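Local coordinates for dual oxidase maturation factor 1 (Homo sapiens, PDB 7D3F), which may be required for the maturation of the dual oxidase DUOX1 and for its transport from the endoplasmic reticulum to the plasma membrane, at residues I67-F72 with L184-F188; S73-G79 with T245-F251. All coordinates share one frame. Numbering follows the deposited sequence.

Contact 1. Residues I67-F72 with L184-F188; sequences ILAVNF and LWVAF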
loop_
_atom_site.group_PDB
_atom_site.type_symbol
_atom_site.label_atom_id
_atom_site.label_comp_id
_atom_site.label_asym_id
_atom_site.label_seq_id
_atom_site.Cartn_x
_atom_site.Cartn_y
_atom_site.Cartn_z
ATOM N N ILE B 67 -16.968 6.408 -16.494
ATOM C CA ILE B 67 -16.683 5.071 -15.982
ATOM C C ILE B 67 -16.337 5.159 -14.505
ATOM O O ILE B 67 -17.016 4.576 -13.649
ATOM C CB ILE B 67 -15.555 4.408 -16.790
ATOM C CG1 ILE B 67 -15.992 4.187 -18.239
ATOM C CG2 ILE B 67 -15.139 3.092 -16.149
ATOM C CD1 ILE B 67 -14.938 3.517 -19.104
ATOM N N LEU B 68 -15.341 5.989 -14.181
ATOM C CA LEU B 68 -14.913 6.096 -12.794
ATOM C C LEU B 68 -16.075 6.520 -11.913
ATOM O O LEU B 68 -16.364 5.881 -10.894
ATOM C CB LEU B 68 -13.745 7.073 -12.674
ATOM C CG LEU B 68 -12.387 6.541 -13.138
ATOM C CD1 LEU B 68 -11.295 7.575 -12.910
ATOM C CD2 LEU B 68 -12.052 5.237 -12.429
ATOM N N ALA B 69 -16.804 7.556 -12.335
ATOM C CA ALA B 69 -17.935 8.014 -11.539
ATOM C C ALA B 69 -18.950 6.895 -11.380
ATOM O O ALA B 69 -19.398 6.597 -10.265
ATOM C CB ALA B 69 -18.571 9.244 -12.187
ATOM N N VAL B 70 -19.263 6.211 -12.482
ATOM C CA VAL B 70 -20.262 5.153 -12.426
ATOM C C VAL B 70 -19.763 4.006 -11.561
ATOM O O VAL B 70 -20.560 3.297 -10.932
ATOM C CB VAL B 70 -20.628 4.714 -13.857
ATOM C CG1 VAL B 70 -20.650 3.207 -13.984
ATOM C CG2 VAL B 70 -21.972 5.312 -14.260
ATOM N N ASN B 71 -18.443 3.829 -11.471
ATOM C CA ASN B 71 -17.914 2.773 -10.618
ATOM C C ASN B 71 -17.994 3.151 -9.145
ATOM O O ASN B 71 -18.091 2.267 -8.285
ATOM C CB ASN B 71 -16.476 2.440 -11.010
ATOM C CG ASN B 71 -15.883 1.323 -10.169
ATOM O OD1 ASN B 71 -16.168 0.144 -10.387
ATOM N ND2 ASN B 71 -15.049 1.691 -9.206
ATOM N N PHE B 72 -17.962 4.447 -8.831
ATOM C CA PHE B 72 -17.935 4.887 -7.444
ATOM C C PHE B 72 -19.239 5.516 -6.971
ATOM O O PHE B 72 -19.381 5.769 -5.769
ATOM C CB PHE B 72 -16.786 5.882 -7.224
ATOM C CG PHE B 72 -15.421 5.258 -7.298
ATOM C CD1 PHE B 72 -14.970 4.427 -6.286
ATOM C CD2 PHE B 72 -14.587 5.507 -8.374
ATOM C CE1 PHE B 72 -13.713 3.853 -6.349
ATOM C CE2 PHE B 72 -13.331 4.937 -8.444
ATOM C CZ PHE B 72 -12.893 4.109 -7.430
ATOM N N LEU B 184 -16.368 -2.855 -14.707
ATOM C CA LEU B 184 -16.120 -1.436 -14.942
ATOM C C LEU B 184 -14.636 -1.106 -14.848
ATOM O O LEU B 184 -14.138 -0.254 -15.593
ATOM C CB LEU B 184 -16.927 -0.593 -13.957
ATOM C CG LEU B 184 -18.430 -0.560 -14.228
ATOM C CD1 LEU B 184 -19.151 0.143 -13.099
ATOM C CD2 LEU B 184 -18.722 0.115 -15.559
ATOM N N TRP B 185 -13.912 -1.756 -13.935
ATOM C CA TRP B 185 -12.465 -1.569 -13.881
ATOM C C TRP B 185 -11.795 -2.102 -15.142
ATOM O O TRP B 185 -10.851 -1.490 -15.659
ATOM C CB TRP B 185 -11.887 -2.241 -12.636
ATOM C CG TRP B 185 -11.991 -1.397 -11.404
ATOM C CD1 TRP B 185 -12.700 -1.680 -10.273
ATOM C CD2 TRP B 185 -11.372 -0.125 -11.183
ATOM N NE1 TRP B 185 -12.554 -0.664 -9.357
ATOM C CE2 TRP B 185 -11.745 0.303 -9.892
ATOM C CE3 TRP B 185 -10.536 0.694 -11.948
ATOM C CZ2 TRP B 185 -11.311 1.512 -9.353
ATOM C CZ3 TRP B 185 -10.107 1.894 -11.411
ATOM C CH2 TRP B 185 -10.495 2.291 -10.126
ATOM N N VAL B 186 -12.268 -3.243 -15.650
ATOM C CA VAL B 186 -11.749 -3.751 -16.918
ATOM C C VAL B 186 -12.028 -2.759 -18.040
ATOM O O VAL B 186 -11.175 -2.517 -18.904
ATOM C CB VAL B 186 -12.341 -5.140 -17.225
ATOM C CG1 VAL B 186 -11.896 -5.612 -18.598
ATOM C CG2 VAL B 186 -11.922 -6.140 -16.161
ATOM N N ALA B 187 -13.225 -2.168 -18.044
ATOM C CA ALA B 187 -13.564 -1.170 -19.055
ATOM C C ALA B 187 -12.674 0.061 -18.945
ATOM O O ALA B 187 -12.273 0.638 -19.959
ATOM C CB ALA B 187 -15.037 -0.781 -18.935
ATOM N N PHE B 188 -12.367 0.489 -17.719
ATOM C CA PHE B 188 -11.476 1.631 -17.527
ATOM C C PHE B 188 -10.066 1.322 -18.022
ATOM O O PHE B 188 -9.416 2.175 -18.643
ATOM C CB PHE B 188 -11.456 2.034 -16.053
ATOM C CG PHE B 188 -10.539 3.185 -15.749
ATOM C CD1 PHE B 188 -10.914 4.485 -16.044
ATOM C CD2 PHE B 188 -9.306 2.968 -15.157
ATOM C CE1 PHE B 188 -10.073 5.546 -15.764
ATOM C CE2 PHE B 188 -8.461 4.024 -14.873
ATOM C CZ PHE B 188 -8.845 5.314 -15.176
#

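Contact 2. Residues S73-G79 with T245-F251; sequences SSEWSVG and THHGPAF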
loop_
_atom_site.group_PDB
_atom_site.type_symbol
_atom_site.label_atom_id
_atom_site.label_comp_id
_atom_site.label_asym_id
_atom_site.label_seq_id
_atom_site.Cartn_x
_atom_site.Cartn_y
_atom_site.Cartn_z
ATOM N N SER B 73 -20.187 5.769 -7.867
ATOM C CA SER B 73 -21.453 6.370 -7.473
ATOM C C SER B 73 -22.411 5.309 -6.948
ATOM O O SER B 73 -22.504 4.207 -7.496
ATOM C CB SER B 73 -22.092 7.105 -8.651
ATOM O OG SER B 73 -22.497 6.192 -9.656
ATOM N N SER B 74 -23.119 5.648 -5.876
ATOM C CA SER B 74 -24.176 4.788 -5.346
ATOM C C SER B 74 -25.530 5.157 -5.943
ATOM O O SER B 74 -26.499 5.410 -5.234
ATOM C CB SER B 74 -24.206 4.874 -3.824
ATOM O OG SER B 74 -24.549 6.180 -3.395
ATOM N N GLU B 75 -25.601 5.193 -7.273
ATOM C CA GLU B 75 -26.805 5.601 -7.985
ATOM C C GLU B 75 -27.315 4.497 -8.905
ATOM O O GLU B 75 -27.910 4.775 -9.947
ATOM C CB GLU B 75 -26.547 6.880 -8.783
ATOM C CG GLU B 75 -26.233 8.107 -7.939
ATOM C CD GLU B 75 -27.477 8.865 -7.511
ATOM O OE1 GLU B 75 -28.512 8.220 -7.243
ATOM O OE2 GLU B 75 -27.421 10.112 -7.451
ATOM N N TRP B 76 -27.088 3.239 -8.532
ATOM C CA TRP B 76 -27.480 2.120 -9.382
ATOM C C TRP B 76 -28.926 1.694 -9.147
ATOM O O TRP B 76 -29.677 1.496 -10.107
ATOM C CB TRP B 76 -26.528 0.942 -9.163
ATOM C CG TRP B 76 -25.194 1.140 -9.809
ATOM C CD1 TRP B 76 -24.114 1.787 -9.283
ATOM C CD2 TRP B 76 -24.799 0.693 -11.111
ATOM N NE1 TRP B 76 -23.070 1.767 -10.177
ATOM C CE2 TRP B 76 -23.466 1.101 -11.307
ATOM C CE3 TRP B 76 -25.444 -0.014 -12.130
ATOM C CZ2 TRP B 76 -22.765 0.826 -12.479
ATOM C CZ3 TRP B 76 -24.748 -0.287 -13.291
ATOM C CH2 TRP B 76 -23.423 0.133 -13.457
ATOM N N SER B 77 -29.331 1.547 -7.889
ATOM C CA SER B 77 -30.712 1.211 -7.540
ATOM C C SER B 77 -31.229 2.299 -6.604
ATOM O O SER B 77 -30.875 2.327 -5.423
ATOM C CB SER B 77 -30.796 -0.170 -6.896
ATOM O OG SER B 77 -30.323 -1.174 -7.777
ATOM N N VAL B 78 -32.060 3.197 -7.120
ATOM C CA VAL B 78 -32.509 4.350 -6.352
ATOM C C VAL B 78 -34.001 4.233 -6.073
ATOM O O VAL B 78 -34.773 3.690 -6.872
ATOM C CB VAL B 78 -32.187 5.680 -7.067
ATOM C CG1 VAL B 78 -30.700 5.771 -7.373
ATOM C CG2 VAL B 78 -33.010 5.825 -8.338
ATOM N N GLY B 79 -34.394 4.734 -4.909
ATOM C CA GLY B 79 -35.796 4.824 -4.544
ATOM C C GLY B 79 -35.983 5.911 -3.516
ATOM O O GLY B 79 -35.056 6.244 -2.772
ATOM N N THR B 245 -37.688 0.439 -5.619
ATOM C CA THR B 245 -36.403 0.781 -6.207
ATOM C C THR B 245 -36.440 0.599 -7.719
ATOM O O THR B 245 -37.226 -0.189 -8.253
ATOM C CB THR B 245 -35.280 -0.071 -5.611
ATOM O OG1 THR B 245 -35.631 -1.457 -5.696
ATOM C CG2 THR B 245 -35.041 0.304 -4.155
ATOM N N HIS B 246 -35.577 1.343 -8.405
ATOM C CA HIS B 246 -35.473 1.272 -9.855
ATOM C C HIS B 246 -34.058 1.656 -10.257
ATOM O O HIS B 246 -33.297 2.216 -9.462
ATOM C CB HIS B 246 -36.500 2.180 -10.543
ATOM C CG HIS B 246 -36.384 3.624 -10.162
ATOM N ND1 HIS B 246 -37.065 4.168 -9.095
ATOM C CD2 HIS B 246 -35.669 4.636 -10.707
ATOM C CE1 HIS B 246 -36.775 5.453 -8.998
ATOM N NE2 HIS B 246 -35.929 5.762 -9.965
ATOM N N HIS B 247 -33.710 1.338 -11.502
ATOM C CA HIS B 247 -32.382 1.656 -12.013
ATOM C C HIS B 247 -32.160 3.163 -11.995
ATOM O O HIS B 247 -32.919 3.921 -12.608
ATOM C CB HIS B 247 -32.218 1.101 -13.425
ATOM C CG HIS B 247 -32.186 -0.394 -13.483
ATOM N ND1 HIS B 247 -32.898 -1.120 -14.414
ATOM C CD2 HIS B 247 -31.523 -1.302 -12.727
ATOM C CE1 HIS B 247 -32.678 -2.410 -14.227
ATOM N NE2 HIS B 247 -31.847 -2.547 -13.210
ATOM N N GLY B 248 -31.116 3.592 -11.291
ATOM C CA GLY B 248 -30.870 4.996 -11.070
ATOM C C GLY B 248 -30.060 5.646 -12.171
ATOM O O GLY B 248 -29.815 5.058 -13.229
ATOM N N PRO B 249 -29.633 6.889 -11.937
ATOM C CA PRO B 249 -28.861 7.605 -12.966
ATOM C C PRO B 249 -27.558 6.923 -13.339
ATOM O O PRO B 249 -27.121 7.048 -14.488
ATOM C CB PRO B 249 -28.621 8.982 -12.330
ATOM C CG PRO B 249 -28.780 8.765 -10.863
ATOM C CD PRO B 249 -29.819 7.696 -10.720
ATOM N N ALA B 250 -26.918 6.210 -12.408
ATOM C CA ALA B 250 -25.678 5.515 -12.742
ATOM C C ALA B 250 -25.915 4.443 -13.797
ATOM O O ALA B 250 -25.103 4.273 -14.713
ATOM C CB ALA B 250 -25.057 4.905 -11.486
ATOM N N PHE B 251 -27.027 3.712 -13.686
ATOM C CA PHE B 251 -27.339 2.669 -14.659
ATOM C C PHE B 251 -27.492 3.253 -16.060
ATOM O O PHE B 251 -26.924 2.735 -17.030
ATOM C CB PHE B 251 -28.613 1.936 -14.234
ATOM C CG PHE B 251 -28.914 0.709 -15.047
ATOM C CD1 PHE B 251 -28.473 -0.536 -14.629
ATOM C CD2 PHE B 251 -29.649 0.797 -16.218
ATOM C CE1 PHE B 251 -28.750 -1.668 -15.371
ATOM C CE2 PHE B 251 -29.927 -0.332 -16.964
ATOM C CZ PHE B 251 -29.478 -1.565 -16.539
#

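Contact 1. Residues I67-F72 with L184-F188
Two nearly antiparallel helices, 50-72 and 169-199, pack here through apolar side chains, the first at its C-terminal end; the short segments meet at 166°, with axes 9.7 Å apart. The CA atoms come nearest in two pairs, Ile67 with Phe188 and Asn71 with Leu184, set one helical turn apart along the helices. Ile67 leans on the second helix, its CG2 lying 3.8 Å from Phe188 CB and 3.5 Å from the carbonyl O of Leu184. Both segments fall in predicted transmembrane spans, so this is a contact within the helical bundle, at the end that adjoins the sheet, predicted to be extracellular. Leu68 places CD2 over the face of the Phe188 ring, a CH-pi contact 4.0 Å from its centroid, while Val70 CG1 meets Leu184 CD1 at 3.5 Å. Asn71 lies over one face of the Trp185 indole, and its OD1 is hydrogen-bonded to Ser181 of the same helix as Trp185. On the more exposed side, Phe72 CZ touches Trp185 CZ2 at 3.6 Å.

Contact 2. Residues S73-G79 with T245-F251
Backbone hydrogen bonds join the loop and strand that follow helix 50-72 to the end of strand 241-247 and the first turn of helix 249-274. Val78 and His246 form an antiparallel hydrogen-bonded pair: Val78 N donates to His246 O at 2.8 Å, and His246 N donates to Val78 O at 2.9 Å. Ser77 and His247 are the neighbouring non-hydrogen-bonded pair; the amide of Gly248 then carries the ladder on, donating to Trp76 O at 2.8 Å. Gly248 is the N-cap of the helix, and a CB there would clash with Glu75 O and Val78 CG1. Beyond it the ladder gives way to the helix, whose first turn has an amide without an intrahelical acceptor: Ala250 N donates instead to Glu75 O at 3.0 Å, while Pro249 has no amide hydrogen to offer. Ala250 CB sits over the five-membered ring of Trp76, 3.9 Å from its centroid, in a CH-pi contact. The indole NE1 is hydrogen-bonded to Val70 O at the end of helix 50-72, and Ser73 OG and Ser77 OG have weak hydrogen bonds to Ala69 O and Tyr173 OH. On its other edge, strand 77-86 pairs with strand 94-103, where Trp76 and Ser77 both face Val103 in a classic beta bulge. Strand 77-86 thus lies between 94-103 and 241-247 in the antiparallel sheet, while Trp76 reaches helices 169-199 and 203-229 and Phe251 packs on the latter.

Overall arrangement
The centres of the two contacts are 15 Å apart, and they touch directly. Helix 50-72 supplies the first segment of contact 1 and leads straight into residues 73-79 of contact 2; along the chain come 67-72, 73-79, 184-188 and 245-251, so the segments alternate. Contact 1 belongs to the helical bundle, whereas contact 2 marks the passage from the bundle to the antiparallel sheet, predicted to be extracellular. Trp76 bridges them: its NE1 is hydrogen-bonded to Val70 O at 3.0 Å, and its CZ2 packs 3.7 Å from Leu184 CD1. Helices 50-72, 169-199 and 249-274 are thereby tied to the sheet at the predicted membrane boundary.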